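Local coordinates for protein endoglucanase, family GH5 (Zobellia galactanivorans, PDB 6GL2) that hydrolyses hemicellulose, probably with mixed-linked beta-glucan among its substrates, as a family GH5 glycoside hydrolase built on a TIM barrel, at residues N310-V313 with D314-G317; S278-S281 with D282-E285; I104-H107 with H108-T111; I91-F94 with A95-N98; R154-T158 with P159-K163. All coordinates share one frame; numbering follows the deposited sequence. Where two conformers were deposited one is given.

Interaction 1 of 5, residues N310-V313 with D314-G317; sequences NGNV and DEFG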
loop_
_atom_site.group_PDB
_atom_site.type_symbol
_atom_site.label_atom_id
_atom_site.label_comp_id
_atom_site.label_asym_id
_atom_site.label_seq_id
_atom_site.Cartn_x
_atom_site.Cartn_y
_atom_site.Cartn_z
ATOM N N ASN A 310 -12.218 -1.963 -2.546
ATOM C CA ASN A 310 -12.833 -1.865 -1.263
ATOM C C ASN A 310 -14.003 -2.735 -1.043
ATOM O O ASN A 310 -14.755 -2.580 -0.035
ATOM C CB ASN A 310 -13.134 -0.388 -0.889
ATOM C CG ASN A 310 -14.196 0.227 -1.690
ATOM O OD1 ASN A 310 -14.756 -0.372 -2.601
ATOM N ND2 ASN A 310 -14.579 1.442 -1.323
ATOM N N GLY A 311 -14.268 -3.633 -1.984
ATOM C CA GLY A 311 -15.368 -4.596 -1.832
ATOM C C GLY A 311 -16.663 -4.092 -2.304
ATOM O O GLY A 311 -17.625 -4.908 -2.459
ATOM N N ASN A 312 -16.805 -2.807 -2.532
ATOM C CA ASN A 312 -18.107 -2.162 -2.827
ATOM C C ASN A 312 -18.180 -1.905 -4.327
ATOM O O ASN A 312 -17.420 -1.137 -4.905
ATOM C CB ASN A 312 -18.257 -0.869 -2.024
ATOM C CG ASN A 312 -19.561 -0.205 -2.277
ATOM O OD1 ASN A 312 -20.202 -0.327 -3.317
ATOM N ND2 ASN A 312 -20.059 0.526 -1.276
ATOM N N VAL A 313 -19.059 -2.644 -4.998
ATOM C CA VAL A 313 -19.170 -2.583 -6.461
ATOM C C VAL A 313 -19.531 -1.214 -6.964
ATOM O O VAL A 313 -19.193 -0.855 -8.128
ATOM C CB VAL A 313 -20.140 -3.668 -6.987
ATOM C CG1 VAL A 313 -21.542 -3.340 -6.533
ATOM C CG2 VAL A 313 -19.949 -3.878 -8.500
ATOM N N ASP A 314 -20.172 -0.418 -6.144
ATOM C CA ASP A 314 -20.493 0.940 -6.551
ATOM C C ASP A 314 -19.346 1.923 -6.423
ATOM O O ASP A 314 -19.450 3.103 -6.760
ATOM C CB ASP A 314 -21.710 1.441 -5.753
ATOM C CG ASP A 314 -22.926 0.586 -6.060
ATOM O OD1 ASP A 314 -23.069 0.075 -7.164
ATOM O OD2 ASP A 314 -23.797 0.446 -5.191
ATOM N N GLU A 315 -18.225 1.478 -5.877
ATOM C CA GLU A 315 -17.048 2.283 -5.637
ATOM C C GLU A 315 -15.874 1.610 -6.342
ATOM O O GLU A 315 -15.711 1.819 -7.524
ATOM C CB GLU A 315 -16.858 2.446 -4.121
ATOM C CG GLU A 315 -17.988 3.241 -3.521
ATOM C CD GLU A 315 -17.976 3.386 -2.045
ATOM O OE1 GLU A 315 -16.998 2.963 -1.373
ATOM O OE2 GLU A 315 -18.928 3.920 -1.404
ATOM N N PHE A 316 -14.956 0.913 -5.622
ATOM C CA PHE A 316 -13.756 0.360 -6.164
ATOM C C PHE A 316 -13.735 -1.159 -6.294
ATOM O O PHE A 316 -12.743 -1.759 -6.747
ATOM C CB PHE A 316 -12.561 0.803 -5.274
ATOM C CG PHE A 316 -12.195 2.268 -5.421
ATOM C CD1 PHE A 316 -11.358 2.646 -6.387
ATOM C CD2 PHE A 316 -12.768 3.209 -4.605
ATOM C CE1 PHE A 316 -10.983 4.001 -6.536
ATOM C CE2 PHE A 316 -12.458 4.550 -4.789
ATOM C CZ PHE A 316 -11.572 4.911 -5.767
ATOM N N GLY A 317 -14.826 -1.797 -5.869
ATOM C CA GLY A 317 -14.856 -3.232 -5.843
ATOM C C GLY A 317 -15.019 -3.828 -7.253
ATOM O O GLY A 317 -16.009 -3.525 -7.983
HETATM O O HOH W 1 -18.238 0.932 1.041
HETATM O O HOH W 2 -16.516 -1.068 -9.122
#
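Asn310 reaches across its loop with both ends of its amide. Asn310 OD1 takes the Asn312 N-H at 3.2 Å, making an Asx turn, and the Phe316 N-H at 3.3 Å; the two donors come from opposite faces of the amide plane. Asn310 ND2 lies 2.9 Å from Glu315 OE1, meeting the anti lone pair of the carboxylate, while the two flat groups are turned 46° apart. The tight part is backbone. Asn312 O receives Glu315 N, closing a type I turn, and also Gly317 N at 2.8 Å. Gly317 packs so closely that a side chain there would collide with Asn312 N and Gly311 C. On the looser side, Asn312 extends with CG anti to its nitrogen (chi1 -179°), which brings OD1 to 2.8 Å from Asp314 N and lays the amide nearly flat against the Glu315 carboxylate. A water accepts from Asn312 ND2, and the Asp314 carboxylate is exposed. Replacing Asn310 by a leucine would probably leave Phe316 N and Asn312 N without their shared acceptor and deprive Glu315 OE1 of its amide donor. This loop follows the last barrel strand, 304-307, and Phe316 packs edge-to-face with Trp308. With two oxygens each gripped by two N-H groups, the loop's shape rests on polar bonds, with little apolar packing between its halves.

Interaction 2 of 5, residues S278-S281 with D282-E285; sequences STFS and DNPE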
loop_
_atom_site.group_PDB
_atom_site.type_symbol
_atom_site.label_atom_id
_atom_site.label_comp_id
_atom_site.label_asym_id
_atom_site.label_seq_id
_atom_site.Cartn_x
_atom_site.Cartn_y
_atom_site.Cartn_z
ATOM N N SER A 278 -10.056 3.538 -10.157
ATOM C CA SER A 278 -11.127 4.524 -10.367
ATOM C C SER A 278 -12.377 4.068 -9.721
ATOM O O SER A 278 -12.682 2.885 -9.740
ATOM C CB SER A 278 -11.347 4.779 -11.894
ATOM O OG SER A 278 -11.678 3.567 -12.529
ATOM N N THR A 279 -13.151 4.974 -9.204
ATOM C CA THR A 279 -14.456 4.690 -8.636
ATOM C C THR A 279 -15.462 4.521 -9.806
ATOM O O THR A 279 -15.239 5.027 -10.908
ATOM C CB THR A 279 -14.854 5.817 -7.679
ATOM O OG1 THR A 279 -15.860 5.308 -6.774
ATOM C CG2 THR A 279 -15.285 7.140 -8.375
ATOM N N PHE A 280 -16.481 3.766 -9.561
ATOM C CA PHE A 280 -17.495 3.556 -10.539
ATOM C C PHE A 280 -18.321 4.827 -10.743
ATOM O O PHE A 280 -18.994 5.291 -9.841
ATOM C CB PHE A 280 -18.452 2.418 -10.156
ATOM C CG PHE A 280 -19.410 2.097 -11.253
ATOM C CD1 PHE A 280 -18.970 1.611 -12.472
ATOM C CD2 PHE A 280 -20.727 2.416 -11.081
ATOM C CE1 PHE A 280 -19.880 1.386 -13.501
ATOM C CE2 PHE A 280 -21.631 2.219 -12.149
ATOM C CZ PHE A 280 -21.194 1.674 -13.285
ATOM N N SER A 281 -18.368 5.340 -11.957
ATOM C CA SER A 281 -19.195 6.535 -12.264
ATOM C C SER A 281 -20.048 6.338 -13.512
ATOM O O SER A 281 -20.006 7.159 -14.468
ATOM C CB SER A 281 -18.257 7.714 -12.516
ATOM O OG SER A 281 -17.518 8.010 -11.328
ATOM N N ASP A 282 -20.768 5.227 -13.575
ATOM C CA ASP A 282 -21.666 4.900 -14.692
ATOM C C ASP A 282 -20.892 4.974 -15.977
ATOM O O ASP A 282 -21.355 5.488 -17.052
ATOM C CB ASP A 282 -22.912 5.810 -14.724
ATOM C CG ASP A 282 -23.871 5.497 -13.686
ATOM O OD1 ASP A 282 -23.823 4.530 -12.887
ATOM O OD2 ASP A 282 -24.923 6.222 -13.730
ATOM N N ASN A 283 -19.657 4.441 -15.962
ATOM C CA ASN A 283 -18.690 4.659 -17.002
ATOM C C ASN A 283 -17.759 3.474 -17.260
ATOM O O ASN A 283 -16.532 3.593 -17.238
ATOM C CB ASN A 283 -17.868 5.934 -16.674
ATOM C CG ASN A 283 -17.069 5.811 -15.384
ATOM O OD1 ASN A 283 -17.356 4.970 -14.544
ATOM N ND2 ASN A 283 -16.108 6.711 -15.192
ATOM N N PRO A 284 -18.342 2.272 -17.490
ATOM C CA PRO A 284 -17.518 1.076 -17.553
ATOM C C PRO A 284 -16.481 1.096 -18.645
ATOM O O PRO A 284 -15.373 0.521 -18.473
ATOM C CB PRO A 284 -18.549 -0.069 -17.699
ATOM C CG PRO A 284 -19.801 0.613 -18.210
ATOM C CD PRO A 284 -19.800 1.962 -17.592
ATOM N N GLU A 285 -16.804 1.612 -19.849
ATOM C CA GLU A 285 -15.841 1.565 -20.923
ATOM C C GLU A 285 -14.591 2.444 -20.649
ATOM O O GLU A 285 -13.510 2.064 -20.951
ATOM C CB GLU A 285 -16.484 1.954 -22.263
ATOM C CG GLU A 285 -17.442 0.896 -22.808
ATOM C CD GLU A 285 -18.875 1.207 -22.470
HETATM O O HOH W 3 -15.054 7.235 -12.494
#
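Ser281 N points its hydrogen at Asn283 OD1, 2.8 Å away, and this is the one direct hydrogen bond between the halves of the turn. The donor stands above the amide's carbonyl plane, 46° out of it, so the bond is not aimed at a lone pair. Asn283 puts its CG between its own N and carbonyl carbon (chi1 63°), folding the amide back over the chain and bringing OD1 to within 3.5 Å of Ser281 CB. Beside it, the Phe280 ring is crossed by the backbone of the turn: Asp282 N lies 3.4 Å above one face, toward the rim, and Asp282 OD1 comes to 3.3 Å from CE2. Pro284 CD makes a longer apolar contact with Phe280 CE1, 4.1 Å away. The chain can double back here because Asp282 adopts positive phi, in the left-handed region.

All of this belongs to the loop that carries the TIM barrel from strand 271-276 into helix 284-301, and Asn283 occupies the N-cap position, although its side chain makes no capping bond.

One shell further out, a water ties three groups together. It donates to Thr279 O at 2.7 Å and accepts from Ser281 OG and from Asn283 ND2. The same ND2 also bonds to Ser241 O, which helps fix the rotation of the amide. Thr242 and Asp240, known magnesium ligands although no metal is bound here, have side chains about 7 and 8 Å from that of Asn283. Farther back, Ser278 O is held by Arg287 NH2 from the following helix.

Interaction 3 of 5, residues I104-H107 with H108-T111; sequences INIH and HDET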
loop_
_atom_site.group_PDB
_atom_site.type_symbol
_atom_site.label_atom_id
_atom_site.label_comp_id
_atom_site.label_asym_id
_atom_site.label_seq_id
_atom_site.Cartn_x
_atom_site.Cartn_y
_atom_site.Cartn_z
ATOM N N ILE A 104 2.103 -6.354 4.213
ATOM C CA ILE A 104 1.326 -6.001 5.448
ATOM C C ILE A 104 1.796 -4.599 5.853
ATOM O O ILE A 104 2.998 -4.317 5.855
ATOM C CB ILE A 104 1.688 -6.978 6.590
ATOM C CG1 ILE A 104 1.130 -8.393 6.227
ATOM C CG2 ILE A 104 1.093 -6.476 7.915
ATOM C CD1 ILE A 104 1.639 -9.478 7.209
ATOM N N ASN A 105 0.840 -3.721 6.223
ATOM C CA ASN A 105 1.165 -2.339 6.578
ATOM C C ASN A 105 0.543 -1.955 7.881
ATOM O O ASN A 105 -0.045 -2.743 8.599
ATOM C CB ASN A 105 0.752 -1.371 5.419
ATOM C CG ASN A 105 -0.708 -1.088 5.337
ATOM O OD1 ASN A 105 -1.483 -1.584 6.162
ATOM N ND2 ASN A 105 -1.117 -0.198 4.414
ATOM N N ILE A 106 0.766 -0.691 8.239
ATOM C CA ILE A 106 -0.016 0.088 9.171
ATOM C C ILE A 106 -0.886 1.034 8.378
ATOM O O ILE A 106 -0.323 1.864 7.623
ATOM C CB ILE A 106 0.878 0.836 10.206
ATOM C CG1 ILE A 106 1.636 -0.112 11.068
ATOM C CG2 ILE A 106 0.012 1.792 10.998
ATOM C CD1 ILE A 106 2.527 0.530 12.138
ATOM N N HIS A 107 -2.179 0.963 8.481
ATOM C CA HIS A 107 -3.095 1.632 7.549
ATOM C C HIS A 107 -3.791 2.829 8.143
ATOM O O HIS A 107 -3.101 3.889 8.335
ATOM C CB HIS A 107 -4.078 0.588 6.904
ATOM C CG HIS A 107 -4.617 1.027 5.601
ATOM N ND1 HIS A 107 -3.875 0.960 4.459
ATOM C CD2 HIS A 107 -5.823 1.564 5.274
ATOM C CE1 HIS A 107 -4.653 1.396 3.453
ATOM N NE2 HIS A 107 -5.799 1.840 3.952
ATOM N N HIS A 108 -4.980 2.749 8.717
ATOM C CA HIS A 108 -5.784 3.931 9.164
ATOM C C HIS A 108 -5.477 4.186 10.578
ATOM O O HIS A 108 -6.348 4.288 11.476
ATOM C CB HIS A 108 -7.297 3.758 9.014
ATOM C CG HIS A 108 -7.799 3.748 7.590
ATOM N ND1 HIS A 108 -7.350 4.605 6.586
ATOM C CD2 HIS A 108 -8.727 2.911 6.992
ATOM C CE1 HIS A 108 -8.063 4.336 5.456
ATOM N NE2 HIS A 108 -8.872 3.318 5.698
ATOM N N ASP A 109 -4.229 4.489 10.879
ATOM C CA ASP A 109 -3.692 4.620 12.253
ATOM C C ASP A 109 -3.213 6.041 12.510
ATOM O O ASP A 109 -2.413 6.322 13.421
ATOM C CB ASP A 109 -2.652 3.525 12.510
ATOM C CG ASP A 109 -3.312 2.187 12.823
ATOM O OD1 ASP A 109 -3.952 2.117 13.922
ATOM O OD2 ASP A 109 -3.167 1.290 12.031
ATOM N N GLU A 110 -3.673 6.980 11.688
ATOM C CA GLU A 110 -3.200 8.388 11.765
ATOM C C GLU A 110 -3.467 9.010 13.153
ATOM O O GLU A 110 -2.668 9.852 13.564
ATOM C CB GLU A 110 -3.950 9.233 10.717
ATOM C CG GLU A 110 -3.756 8.939 9.254
ATOM C CD GLU A 110 -4.431 7.650 8.749
ATOM O OE1 GLU A 110 -5.474 7.166 9.295
ATOM O OE2 GLU A 110 -3.857 7.149 7.738
ATOM N N THR A 111 -4.467 8.566 13.913
ATOM C CA THR A 111 -4.815 9.234 15.182
ATOM C C THR A 111 -3.699 9.064 16.188
ATOM O O THR A 111 -3.583 9.936 17.069
ATOM C CB THR A 111 -6.108 8.764 15.740
ATOM O OG1 THR A 111 -6.147 7.326 15.861
ATOM C CG2 THR A 111 -7.270 9.252 14.785
#
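His107 drives the edge of its imidazole into the face of His108, a T-shaped pair with centroids 4.5 Å apart and planes at 68°. The atom doing the touching is His107 CD2, which stands 3.4 Å above the His108 ring and over its centre, so that it is almost equally far from all five ring atoms. The two side chains run alongside each other and point the same way. The His107 ring swings out with CG roughly anti to its backbone N (chi1 -156°), and its other edge is taken by Asn105: ND2 donates to His107 ND1 over 3.0 Å, nearly straight and lying in the ring plane. Since Asn105 ND2 also bonds Glu148 OE2 and Asn105 OD1 accepts from Val66 N, the amide that sets the His107 rotation is itself firmly placed.

These residues run off the C-terminal end of strand 101-105, the rim of the TIM barrel on which enzymes of this fold build their active sites. There the chain bends in an inverse gamma turn centred on His108, with Asp109 N bonded to His107 O at 2.8 Å.

Beyond the turn, Asp109 crosses Ile106 at about a right angle. Asp109 OD2 rests 3.4 Å from Ile106 CG2 but finds its polar partner in Trp68 N, while OD1 accepts from Trp112 NE1. The Ile106 side chain also packs on Leu127, Val130 and Trp131 of helix 117-137. Glu110 bends at chi2 (73°), which turns its carboxylate back over the loop, where OE2 pairs with Arg154 NH1.

Interaction 4 of 5, residues I91-F94 with A95-N98; sequences IANF and ALEN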
loop_
_atom_site.group_PDB
_atom_site.type_symbol
_atom_site.label_atom_id
_atom_site.label_comp_id
_atom_site.label_asym_id
_atom_site.label_seq_id
_atom_site.Cartn_x
_atom_site.Cartn_y
_atom_site.Cartn_z
ATOM N N ILE A 91 -4.644 -14.537 6.939
ATOM C CA ILE A 91 -4.879 -14.024 5.598
ATOM C C ILE A 91 -3.613 -13.971 4.794
ATOM O O ILE A 91 -3.529 -14.309 3.626
ATOM C CB ILE A 91 -5.607 -12.674 5.630
ATOM C CG1 ILE A 91 -6.912 -12.747 6.347
ATOM C CG2 ILE A 91 -5.716 -12.055 4.228
ATOM C CD1 ILE A 91 -7.525 -11.425 6.722
ATOM N N ALA A 92 -2.536 -13.552 5.458
ATOM C CA ALA A 92 -1.251 -13.582 4.777
ATOM C C ALA A 92 -0.915 -14.953 4.195
ATOM O O ALA A 92 -0.411 -15.111 3.088
ATOM C CB ALA A 92 -0.136 -13.098 5.696
ATOM N N ASN A 93 -1.147 -15.970 5.023
ATOM C CA ASN A 93 -0.908 -17.362 4.572
ATOM C C ASN A 93 -1.814 -17.778 3.491
ATOM O O ASN A 93 -1.360 -18.496 2.594
ATOM C CB ASN A 93 -0.986 -18.349 5.747
ATOM C CG ASN A 93 0.311 -18.365 6.457
ATOM O OD1 ASN A 93 0.476 -17.774 7.439
ATOM N ND2 ASN A 93 1.353 -18.857 5.771
ATOM N N PHE A 94 -3.043 -17.287 3.409
ATOM C CA PHE A 94 -3.930 -17.599 2.281
ATOM C C PHE A 94 -3.218 -17.189 0.979
ATOM O O PHE A 94 -3.301 -17.877 -0.049
ATOM C CB PHE A 94 -5.240 -16.883 2.295
ATOM C CG PHE A 94 -6.156 -17.171 3.457
ATOM C CD1 PHE A 94 -6.129 -18.324 4.173
ATOM C CD2 PHE A 94 -7.102 -16.219 3.806
ATOM C CE1 PHE A 94 -7.047 -18.558 5.255
ATOM C CE2 PHE A 94 -7.955 -16.441 4.862
ATOM C CZ PHE A 94 -7.892 -17.588 5.501
ATOM N N ALA A 95 -2.657 -16.009 0.941
ATOM C CA ALA A 95 -1.911 -15.456 -0.194
ATOM C C ALA A 95 -0.627 -16.202 -0.481
ATOM O O ALA A 95 -0.308 -16.587 -1.621
ATOM C CB ALA A 95 -1.693 -13.977 -0.049
ATOM N N LEU A 96 0.172 -16.375 0.567
ATOM C CA LEU A 96 1.444 -17.068 0.394
ATOM C C LEU A 96 1.283 -18.453 -0.125
ATOM O O LEU A 96 2.068 -18.905 -1.004
ATOM C CB LEU A 96 2.281 -17.110 1.712
ATOM C CG LEU A 96 2.734 -15.724 2.212
ATOM C CD1 LEU A 96 3.180 -15.816 3.704
ATOM C CD2 LEU A 96 3.826 -15.067 1.314
ATOM N N GLU A 97 0.274 -19.170 0.296
ATOM C CA GLU A 97 -0.097 -20.542 -0.203
ATOM C C GLU A 97 -0.464 -20.572 -1.647
ATOM O O GLU A 97 -0.415 -21.633 -2.304
ATOM C CB GLU A 97 -1.260 -21.101 0.611
ATOM C CG GLU A 97 -0.856 -21.494 2.023
ATOM C CD GLU A 97 -1.962 -21.540 3.024
ATOM O OE1 GLU A 97 -3.146 -21.471 2.646
ATOM O OE2 GLU A 97 -1.537 -21.650 4.213
ATOM N N ASN A 98 -0.879 -19.431 -2.215
ATOM C CA ASN A 98 -1.210 -19.203 -3.579
ATOM C C ASN A 98 -0.004 -18.718 -4.374
ATOM O O ASN A 98 -0.179 -18.229 -5.488
ATOM C CB ASN A 98 -2.402 -18.255 -3.712
ATOM C CG ASN A 98 -3.728 -18.951 -3.629
ATOM O OD1 ASN A 98 -4.155 -19.669 -4.572
ATOM N ND2 ASN A 98 -4.452 -18.782 -2.536
#
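Ala92 and Leu96 belong to the last turns of helix 82-96, which links strands 61-64 and 101-105 in a beta-alpha-beta unit of the TIM barrel. Packing is shared between the barrel and its surroundings: Ala92 and Ala95 lie on Val102 of the next strand, and the Phe94 side chain packs against Lys48 and Ile51 of helix 48-57. Leu96 packs on Tyr141 and Tyr144, and within the helix Leu96 CG sits only 3.3 Å from Ala92 O. Regular backbone bonds hold these turns: Leu96 N to Ala92 O and Glu97 N to Asn93 O are both 2.9 Å, and Ala95 N to Ile91 O is longer at 3.3 Å. One residue on, the pattern changes. Asn98 N turns to Ala95 O, 3.0 Å away, and the Asn98 side chain supplies the donor for the next carbonyl, its ND2 reaching Phe94 O. That ND2 also bonds Asp52 OD1 of helix 48-57, so a single amide nitrogen ties the helix end to its neighbour. An alanine in place of Asn98 is likely to leave Phe94 O and Asp52 OD1 without this donor and weaken the tie between the two helices. The Asn98 ND2 to Phe94 O bond spans 2.9 Å, with the donor tilted 24° from the carbonyl plane.

Interaction 5 of 5, residues R154-T158 with P159-K163; sequences RHKGT and PEEWK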
loop_
_atom_site.group_PDB
_atom_site.type_symbol
_atom_site.label_atom_id
_atom_site.label_comp_id
_atom_site.label_asym_id
_atom_site.label_seq_id
_atom_site.Cartn_x
_atom_site.Cartn_y
_atom_site.Cartn_z
ATOM N N ARG A 154 0.188 11.457 7.337
ATOM C CA ARG A 154 -0.186 12.853 6.995
ATOM C C ARG A 154 -0.885 13.459 8.150
ATOM O O ARG A 154 -1.307 12.786 9.069
ATOM C CB ARG A 154 -1.096 12.903 5.737
ATOM C CG ARG A 154 -2.480 12.315 6.031
ATOM C CD ARG A 154 -3.190 12.025 4.723
ATOM N NE ARG A 154 -4.551 11.601 4.993
ATOM C CZ ARG A 154 -4.949 10.412 5.359
ATOM N NH1 ARG A 154 -4.071 9.432 5.508
ATOM N NH2 ARG A 154 -6.245 10.188 5.542
ATOM N N HIS A 155 -1.099 14.794 8.078
ATOM C CA HIS A 155 -1.871 15.485 9.091
ATOM C C HIS A 155 -3.285 15.750 8.598
ATOM O O HIS A 155 -3.496 16.638 7.772
ATOM C CB HIS A 155 -1.140 16.792 9.488
ATOM C CG HIS A 155 -1.717 17.395 10.729
ATOM N ND1 HIS A 155 -1.058 18.384 11.407
ATOM C CD2 HIS A 155 -2.773 17.064 11.475
ATOM C CE1 HIS A 155 -1.781 18.688 12.494
ATOM N NE2 HIS A 155 -2.816 17.880 12.548
ATOM N N LYS A 156 -4.209 14.915 8.988
ATOM C CA LYS A 156 -5.526 14.995 8.443
ATOM C C LYS A 156 -6.236 16.293 8.859
ATOM O O LYS A 156 -6.033 16.748 10.004
ATOM C CB LYS A 156 -6.352 13.867 9.009
ATOM C CG LYS A 156 -5.992 12.498 8.459
ATOM C CD LYS A 156 -6.799 11.398 9.147
ATOM C CE LYS A 156 -8.256 11.572 8.815
ATOM N NZ LYS A 156 -9.042 10.379 9.315
ATOM N N GLY A 157 -6.921 16.880 7.904
ATOM C CA GLY A 157 -7.753 18.063 8.203
ATOM C C GLY A 157 -7.002 19.352 8.007
ATOM O O GLY A 157 -7.563 20.409 8.330
ATOM N N THR A 158 -5.832 19.351 7.409
ATOM C CA THR A 158 -5.011 20.505 7.198
ATOM C C THR A 158 -5.013 20.906 5.708
ATOM O O THR A 158 -5.226 20.029 4.831
ATOM C CB THR A 158 -3.544 20.269 7.701
ATOM O OG1 THR A 158 -2.939 19.206 6.918
ATOM C CG2 THR A 158 -3.458 19.985 9.184
ATOM N N PRO A 159 -4.756 22.147 5.367
ATOM C CA PRO A 159 -4.842 22.526 3.985
ATOM C C PRO A 159 -3.855 21.737 3.081
ATOM O O PRO A 159 -4.178 21.554 1.877
ATOM C CB PRO A 159 -4.507 24.042 4.017
ATOM C CG PRO A 159 -4.854 24.509 5.383
ATOM C CD PRO A 159 -4.601 23.341 6.280
ATOM N N GLU A 160 -2.655 21.405 3.562
ATOM C CA GLU A 160 -1.652 20.728 2.747
ATOM C C GLU A 160 -1.790 19.197 2.815
ATOM O O GLU A 160 -0.931 18.531 2.254
ATOM C CB GLU A 160 -0.273 21.205 3.173
ATOM C CG GLU A 160 -0.081 22.718 3.090
ATOM C CD GLU A 160 -0.499 23.264 1.767
ATOM O OE1 GLU A 160 0.187 22.937 0.759
ATOM O OE2 GLU A 160 -1.529 24.015 1.747
ATOM N N GLU A 161 -2.773 18.676 3.481
ATOM C CA GLU A 161 -2.939 17.210 3.646
ATOM C C GLU A 161 -2.713 16.440 2.377
ATOM O O GLU A 161 -1.934 15.455 2.397
ATOM C CB GLU A 161 -4.268 16.893 4.116
ATOM C CG GLU A 161 -4.551 15.410 4.263
ATOM C CD GLU A 161 -5.867 15.113 4.881
ATOM O OE1 GLU A 161 -6.758 15.991 5.182
ATOM O OE2 GLU A 161 -6.222 13.934 5.033
ATOM N N TRP A 162 -3.344 16.856 1.303
ATOM C CA TRP A 162 -3.264 16.152 -0.005
ATOM C C TRP A 162 -2.391 16.864 -0.991
ATOM O O TRP A 162 -2.434 16.573 -2.220
ATOM C CB TRP A 162 -4.691 15.897 -0.537
ATOM C CG TRP A 162 -5.482 15.053 0.362
ATOM C CD1 TRP A 162 -6.641 15.395 1.039
ATOM C CD2 TRP A 162 -5.231 13.678 0.754
ATOM N NE1 TRP A 162 -7.112 14.360 1.776
ATOM C CE2 TRP A 162 -6.300 13.289 1.622
ATOM C CE3 TRP A 162 -4.222 12.736 0.454
ATOM C CZ2 TRP A 162 -6.384 12.048 2.147
ATOM C CZ3 TRP A 162 -4.323 11.473 0.998
ATOM C CH2 TRP A 162 -5.365 11.144 1.850
ATOM N N LYS A 163 -1.567 17.791 -0.507
ATOM C CA LYS A 163 -0.649 18.607 -1.325
ATOM C C LYS A 163 0.835 18.495 -0.966
ATOM O O LYS A 163 1.674 19.333 -1.277
ATOM C CB LYS A 163 -1.127 20.075 -1.300
ATOM C CG LYS A 163 -2.531 20.292 -1.870
ATOM C CD LYS A 163 -2.877 21.799 -1.813
ATOM C CE LYS A 163 -4.246 22.133 -2.420
ATOM N NZ LYS A 163 -4.456 23.614 -2.658
HETATM O O HOH W 4 -8.436 12.039 5.088
HETATM O O HOH W 5 -7.534 18.504 4.484
#
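Glu161 leaves the backbone with CG anti to N (chi1 178°) and stretches straight out across the preceding residues. Its CB lies 3.4 Å from Thr158 O, the carbonyl that also accepts from Glu161 N. Glu161 CG comes next, 3.7 Å from Arg154 CD and over a face of the Trp162 indole. Glu161 CD passes Lys156 CA at 3.6 Å, and there the two oxygens part. Glu161 OE1 receives the Gly157 N-H over 2.9 Å in an almost straight bond that comes from above the carboxylate plane; a water joins it to Thr158 O as well. Glu161 OE2 turns its anti lone pair to Arg154 NE, 2.9 Å away, in a salt bridge whose guanidinium and carboxylate are nearly coplanar (21°). A second water closes the gap between OE2 and Arg154 NH2. The arginine is held flat from another direction too: Trp162 CH2 lies over its guanidinium face, and Arg154 CD makes a CH-pi contact 4.0 Å from the centroid of the six-membered ring. Thr158 OG1 donates to His155 O. Here a type II turn, His155 to Thr158, runs into a type I turn, Thr158 to Glu161, in the beta-alpha loop after strand 145-148 of the TIM barrel.

Interaction 3 is the buried one, its centre about 10 Å from that of the chain, held by a T-shaped pair of imidazoles and hydrogen bonds of a buried asparagine amide. Interactions 2 and 5 lie at the surface and complete their polar networks with waters, as does interaction 1; interaction 5 adds a salt bridge. Interactions 1 and 4 are partly buried, one a polar loop, the other regular helix. Four of the five lie on or along loops that follow barrel strands; interaction 4 closes the helix leading into the strand of interaction 3. Two pairs touch: Glu315 O probably bonds Phe280 N between interactions 1 and 2, and Glu110 with Arg154 joins interactions 3 and 5.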